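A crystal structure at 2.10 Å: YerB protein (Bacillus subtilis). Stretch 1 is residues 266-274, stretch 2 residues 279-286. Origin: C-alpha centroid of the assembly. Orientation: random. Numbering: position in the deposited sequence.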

ATOM      1  N   ILE A 266     -10.877  15.219  -7.916  1.00 44.34           N
ATOM      2  CA  ILE A 266     -11.390  14.820  -9.218  1.00 41.12           C
ATOM      3  C   ILE A 266     -12.279  13.614  -9.042  1.00 40.81           C
ATOM      4  O   ILE A 266     -11.860  12.612  -8.462  1.00 42.26           O
ATOM      5  CB  ILE A 266     -10.252  14.419 -10.178  1.00 39.01           C
ATOM      6  CG1 ILE A 266      -9.266  15.572 -10.339  1.00 39.57           C
ATOM      7  CG2 ILE A 266     -10.826  14.013 -11.525  1.00 36.64           C
ATOM      8  CD1 ILE A 266      -8.030  15.210 -11.139  1.00 36.08           C
ATOM      9  N   GLU A 267     -13.512  13.709  -9.521  1.00 40.25           N
ATOM     10  CA  GLU A 267     -14.417  12.577  -9.422  1.00 41.72           C
ATOM     11  C   GLU A 267     -14.012  11.641 -10.542  1.00 39.96           C
ATOM     12  O   GLU A 267     -13.783  12.077 -11.666  1.00 39.88           O
ATOM     13  CB  GLU A 267     -15.871  13.014  -9.596  1.00 43.12           C
ATOM     14  CG  GLU A 267     -16.638  13.131  -8.293  1.00 46.57           C
ATOM     15  CD  GLU A 267     -18.138  13.256  -8.514  1.00 50.38           C
ATOM     16  OE1 GLU A 267     -18.604  14.365  -8.867  1.00 49.33           O
ATOM     17  OE2 GLU A 267     -18.843  12.234  -8.349  1.00 50.29           O
ATOM     18  N   THR A 268     -13.912  10.355 -10.253  1.00 39.01           N
ATOM     19  CA  THR A 268     -13.494   9.445 -11.302  1.00 38.59           C
ATOM     20  C   THR A 268     -14.017   8.035 -11.150  1.00 37.34           C
ATOM     21  O   THR A 268     -14.756   7.719 -10.221  1.00 36.68           O
ATOM     22  CB  THR A 268     -11.951   9.380 -11.375  1.00 38.42           C
ATOM     23  OG1 THR A 268     -11.561   8.653 -12.546  1.00 45.72           O
ATOM     24  CG2 THR A 268     -11.386   8.678 -10.155  1.00 34.41           C
ATOM     25  N   ASP A 269     -13.635   7.206 -12.111  1.00 39.08           N
ATOM     26  CA  ASP A 269     -13.973   5.797 -12.123  1.00 40.18           C
ATOM     27  C   ASP A 269     -12.616   5.127 -12.073  1.00 39.67           C
ATOM     28  O   ASP A 269     -11.593   5.791 -11.899  1.00 38.82           O
ATOM     29  CB  ASP A 269     -14.691   5.410 -13.419  1.00 42.38           C
ATOM     30  CG  ASP A 269     -16.099   5.971 -13.495  1.00 44.11           C
ATOM     31  OD1 ASP A 269     -16.945   5.558 -12.676  1.00 45.90           O
ATOM     32  OD2 ASP A 269     -16.350   6.825 -14.367  1.00 43.63           O
ATOM     33  N   TRP A 270     -12.611   3.811 -12.214  1.00 40.22           N
ATOM     34  CA  TRP A 270     -11.372   3.049 -12.215  1.00 39.60           C
ATOM     35  C   TRP A 270     -11.612   1.688 -12.850  1.00 40.16           C
ATOM     36  O   TRP A 270     -12.660   1.068 -12.654  1.00 41.66           O
ATOM     37  CB  TRP A 270     -10.825   2.867 -10.793  1.00 36.85           C
ATOM     38  CG  TRP A 270     -11.692   2.038  -9.894  1.00 35.50           C
ATOM     39  CD1 TRP A 270     -12.652   2.489  -9.031  1.00 34.41           C
ATOM     40  CD2 TRP A 270     -11.711   0.608  -9.799  1.00 34.47           C
ATOM     41  NE1 TRP A 270     -13.269   1.431  -8.414  1.00 34.41           N
ATOM     42  CE2 TRP A 270     -12.714   0.264  -8.868  1.00 34.04           C
ATOM     43  CE3 TRP A 270     -10.982  -0.418 -10.416  1.00 33.25           C
ATOM     44  CZ2 TRP A 270     -13.007  -1.065  -8.536  1.00 34.47           C
ATOM     45  CZ3 TRP A 270     -11.275  -1.742 -10.083  1.00 30.35           C
ATOM     46  CH2 TRP A 270     -12.279  -2.050  -9.157  1.00 32.01           C
ATOM     47  N   LYS A 271     -10.641   1.248 -13.635  1.00 40.51           N
ATOM     48  CA  LYS A 271     -10.712  -0.046 -14.286  1.00 40.70           C
ATOM     49  C   LYS A 271      -9.417  -0.748 -13.921  1.00 40.29           C
ATOM     50  O   LYS A 271      -8.448  -0.104 -13.499  1.00 37.07           O
ATOM     51  CB  LYS A 271     -10.759   0.094 -15.811  1.00 42.99           C
ATOM     52  CG  LYS A 271     -12.063   0.597 -16.420  1.00 45.81           C
ATOM     53  CD  LYS A 271     -11.904   0.705 -17.944  1.00 47.11           C
ATOM     54  CE  LYS A 271     -13.086   1.412 -18.622  1.00 49.24           C
ATOM     55  NZ  LYS A 271     -14.349   0.624 -18.591  1.00 48.57           N
ATOM     56  N   GLN A 272      -9.403  -2.068 -14.071  1.00 39.05           N
ATOM     57  CA  GLN A 272      -8.197  -2.812 -13.802  1.00 38.19           C
ATOM     58  C   GLN A 272      -7.541  -2.991 -15.153  1.00 38.42           C
ATOM     59  O   GLN A 272      -8.188  -3.414 -16.104  1.00 40.14           O
ATOM     60  CB  GLN A 272      -8.499  -4.183 -13.210  1.00 38.94           C
ATOM     61  CG  GLN A 272      -7.248  -4.879 -12.690  1.00 41.56           C
ATOM     62  CD  GLN A 272      -7.494  -6.320 -12.288  1.00 43.61           C
ATOM     63  OE1 GLN A 272      -7.375  -7.235 -13.102  1.00 43.90           O
ATOM     64  NE2 GLN A 272      -7.852  -6.526 -11.029  1.00 43.45           N
ATOM     65  N   VAL A 273      -6.266  -2.639 -15.242  1.00 37.11           N
ATOM     66  CA  VAL A 273      -5.510  -2.787 -16.476  1.00 35.36           C
ATOM     67  C   VAL A 273      -4.206  -3.478 -16.109  1.00 34.47           C
ATOM     68  O   VAL A 273      -3.352  -2.907 -15.434  1.00 34.92           O
ATOM     69  CB  VAL A 273      -5.210  -1.426 -17.117  1.00 34.56           C
ATOM     70  CG1 VAL A 273      -4.554  -1.629 -18.466  1.00 32.78           C
ATOM     71  CG2 VAL A 273      -6.490  -0.628 -17.268  1.00 33.00           C
ATOM     72  N   ASN A 274      -4.085  -4.730 -16.528  1.00 34.52           N
ATOM     73  CA  ASN A 274      -2.907  -5.530 -16.240  1.00 33.89           C
ATOM     74  C   ASN A 274      -2.562  -5.595 -14.754  1.00 32.63           C
ATOM     75  O   ASN A 274      -1.430  -5.318 -14.368  1.00 31.37           O
ATOM     76  CB  ASN A 274      -1.710  -5.005 -17.029  1.00 34.81           C
ATOM     77  CG  ASN A 274      -1.923  -5.103 -18.524  1.00 38.15           C
ATOM     78  OD1 ASN A 274      -2.396  -6.125 -19.026  1.00 36.72           O
ATOM     79  ND2 ASN A 274      -1.564  -4.046 -19.248  1.00 35.75           N
ATOM     80  N   PRO A 279      -7.183   4.866 -12.611  1.00 29.22           N
ATOM     81  CA  PRO A 279      -8.240   5.883 -12.555  1.00 28.51           C
ATOM     82  C   PRO A 279      -8.516   6.327 -13.997  1.00 29.45           C
ATOM     83  O   PRO A 279      -7.588   6.662 -14.734  1.00 27.96           O
ATOM     84  CB  PRO A 279      -7.611   6.991 -11.713  1.00 25.83           C
ATOM     85  CG  PRO A 279      -6.131   6.880 -12.078  1.00 24.87           C
ATOM     86  CD  PRO A 279      -5.901   5.391 -12.100  1.00 27.32           C
ATOM     87  N   VAL A 280      -9.776   6.301 -14.413  1.00 30.85           N
ATOM     88  CA  VAL A 280     -10.105   6.693 -15.778  1.00 33.17           C
ATOM     89  C   VAL A 280     -11.318   7.605 -15.797  1.00 35.13           C
ATOM     90  O   VAL A 280     -12.298   7.360 -15.104  1.00 37.12           O
ATOM     91  CB  VAL A 280     -10.396   5.466 -16.668  1.00 32.26           C
ATOM     92  CG1 VAL A 280      -9.161   4.562 -16.731  1.00 30.49           C
ATOM     93  CG2 VAL A 280     -11.580   4.700 -16.123  1.00 31.53           C
ATOM     94  N   LYS A 281     -11.244   8.660 -16.594  1.00 35.95           N
ATOM     95  CA  LYS A 281     -12.343   9.594 -16.684  1.00 36.69           C
ATOM     96  C   LYS A 281     -12.523  10.105 -18.103  1.00 36.26           C
ATOM     97  O   LYS A 281     -11.572  10.543 -18.747  1.00 36.28           O
ATOM     98  CB  LYS A 281     -12.120  10.762 -15.715  1.00 39.40           C
ATOM     99  CG  LYS A 281     -13.413  11.483 -15.335  1.00 42.06           C
ATOM    100  CD  LYS A 281     -14.501  10.465 -14.986  1.00 43.95           C
ATOM    101  CE  LYS A 281     -15.835  11.124 -14.680  1.00 46.83           C
ATOM    102  NZ  LYS A 281     -16.951  10.138 -14.684  1.00 47.01           N
ATOM    103  N   ASP A 282     -13.765  10.033 -18.572  1.00 38.28           N
ATOM    104  CA  ASP A 282     -14.155  10.467 -19.907  1.00 38.96           C
ATOM    105  C   ASP A 282     -13.427   9.684 -20.971  1.00 39.30           C
ATOM    106  O   ASP A 282     -13.025  10.222 -21.995  1.00 40.77           O
ATOM    107  CB  ASP A 282     -13.903  11.964 -20.093  1.00 40.04           C
ATOM    108  CG  ASP A 282     -14.595  12.801 -19.038  1.00 41.43           C
ATOM    109  OD1 ASP A 282     -15.669  12.383 -18.554  1.00 39.82           O
ATOM    110  OD2 ASP A 282     -14.061  13.876 -18.693  1.00 43.66           O
ATOM    111  N   GLY A 283     -13.246   8.399 -20.714  1.00 40.66           N
ATOM    112  CA  GLY A 283     -12.581   7.561 -21.688  1.00 40.94           C
ATOM    113  C   GLY A 283     -11.069   7.634 -21.718  1.00 40.55           C
ATOM    114  O   GLY A 283     -10.445   7.177 -22.680  1.00 42.10           O
ATOM    115  N   LYS A 284     -10.465   8.209 -20.686  1.00 40.14           N
ATOM    116  CA  LYS A 284      -9.010   8.282 -20.638  1.00 39.97           C
ATOM    117  C   LYS A 284      -8.452   8.096 -19.240  1.00 37.94           C
ATOM    118  O   LYS A 284      -9.125   8.350 -18.243  1.00 37.66           O
ATOM    119  CB  LYS A 284      -8.509   9.605 -21.217  1.00 41.91           C
ATOM    120  CG  LYS A 284      -9.222  10.832 -20.691  1.00 46.61           C
ATOM    121  CD  LYS A 284      -8.663  12.101 -21.317  1.00 48.78           C
ATOM    122  CE  LYS A 284      -8.688  12.047 -22.841  1.00 50.41           C
ATOM    123  NZ  LYS A 284      -8.171  13.315 -23.438  1.00 49.25           N
ATOM    124  N   TRP A 285      -7.214   7.621 -19.187  1.00 36.30           N
ATOM    125  CA  TRP A 285      -6.509   7.407 -17.930  1.00 34.65           C
ATOM    126  C   TRP A 285      -6.156   8.769 -17.352  1.00 34.63           C
ATOM    127  O   TRP A 285      -5.723   9.668 -18.081  1.00 34.90           O
ATOM    128  CB  TRP A 285      -5.184   6.680 -18.162  1.00 34.58           C
ATOM    129  CG  TRP A 285      -5.256   5.281 -18.668  1.00 35.43           C
ATOM    130  CD1 TRP A 285      -6.233   4.723 -19.453  1.00 35.31           C
ATOM    131  CD2 TRP A 285      -4.263   4.269 -18.483  1.00 35.25           C
ATOM    132  NE1 TRP A 285      -5.897   3.427 -19.768  1.00 33.43           N
ATOM    133  CE2 TRP A 285      -4.695   3.121 -19.186  1.00 35.01           C
ATOM    134  CE3 TRP A 285      -3.044   4.222 -17.788  1.00 37.26           C
ATOM    135  CZ2 TRP A 285      -3.949   1.931 -19.218  1.00 35.54           C
ATOM    136  CZ3 TRP A 285      -2.298   3.039 -17.816  1.00 38.18           C
ATOM    137  CH2 TRP A 285      -2.758   1.907 -18.528  1.00 37.08           C
ATOM    138  N   LEU A 286      -6.345   8.922 -16.048  1.00 33.03           N
ATOM    139  CA  LEU A 286      -5.967  10.151 -15.374  1.00 32.44           C
ATOM    140  C   LEU A 286      -4.530   9.898 -14.913  1.00 32.76           C
ATOM    141  O   LEU A 286      -4.235   8.841 -14.368  1.00 32.66           O
ATOM    142  CB  LEU A 286      -6.873  10.394 -14.171  1.00 31.74           C
ATOM    143  CG  LEU A 286      -8.266  10.899 -14.542  1.00 32.32           C
ATOM    144  CD1 LEU A 286      -9.191  10.807 -13.341  1.00 31.07           C
ATOM    145  CD2 LEU A 286      -8.158  12.332 -15.048  1.00 31.53           C
TER

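Two strands of YerB, one running through Ile-266 to Gln-272 and one through Pro-279 and Val-280, meet in an antiparallel sense but splay, their N-to-C directions 124° apart and their axes approaching to 4.4 Å. The ladder between the stretches is short: two residue pairs, Asp-269 with Val-280 and Trp-270 with Pro-279. Asp-269 and Val-280 form the one hydrogen-bonded pair between the stretches and satisfy each other twice: Val-280 N donates to Asp-269 O at 3.1 Å with an angle of 158°, and Asp-269 N donates to Val-280 O at a longer 3.3 Å and 149°. Next along, Trp-270 faces Pro-279 as a non-hydrogen-bonded pair, their CA atoms 4.2 Å apart. Proline has no amide hydrogen to offer, but Pro-279 CA approaches Asp-269 O at 3.4 Å in a CA-H...O contact, so this carbonyl receives both an amide and a carbon-bound hydrogen.

Thr-268 OG1 sits beside this junction, 2.9 Å from Asp-269 O and 3.0 Å from Val-280 O; which carbonyl takes its proton is not settled. Val-280 N, 3.5 Å from the same OG1, is poorly angled for it and is served by the backbone instead. Within the second stretch, Lys-281 N donates to Lys-284 O at 2.7 Å and Lys-284 N to Lys-281 O at 3.2 Å, closing the turn through Asp-282 and Gly-283, while Leu-286 N donates to Pro-279 O at 2.9 Å.

The charged pairing is looser: Lys-281 NZ lies 3.4 Å from Asp-269 OD2, a salt bridge with a weak hydrogen bond. Apolar contacts flank the polar center: Ile-266 CG2 meets Leu-286 CD1 at 4.0 Å, and Val-273 CG1 approaches Trp-285 CZ2 obliquely at 3.7 Å. Nearer the center, Val-280 CG2 lies 4.1 Å from Lys-271 CG, part of that lysine's aliphatic chain. Trp-270 NE1 finds its hydrogen-bond partner elsewhere in the structure.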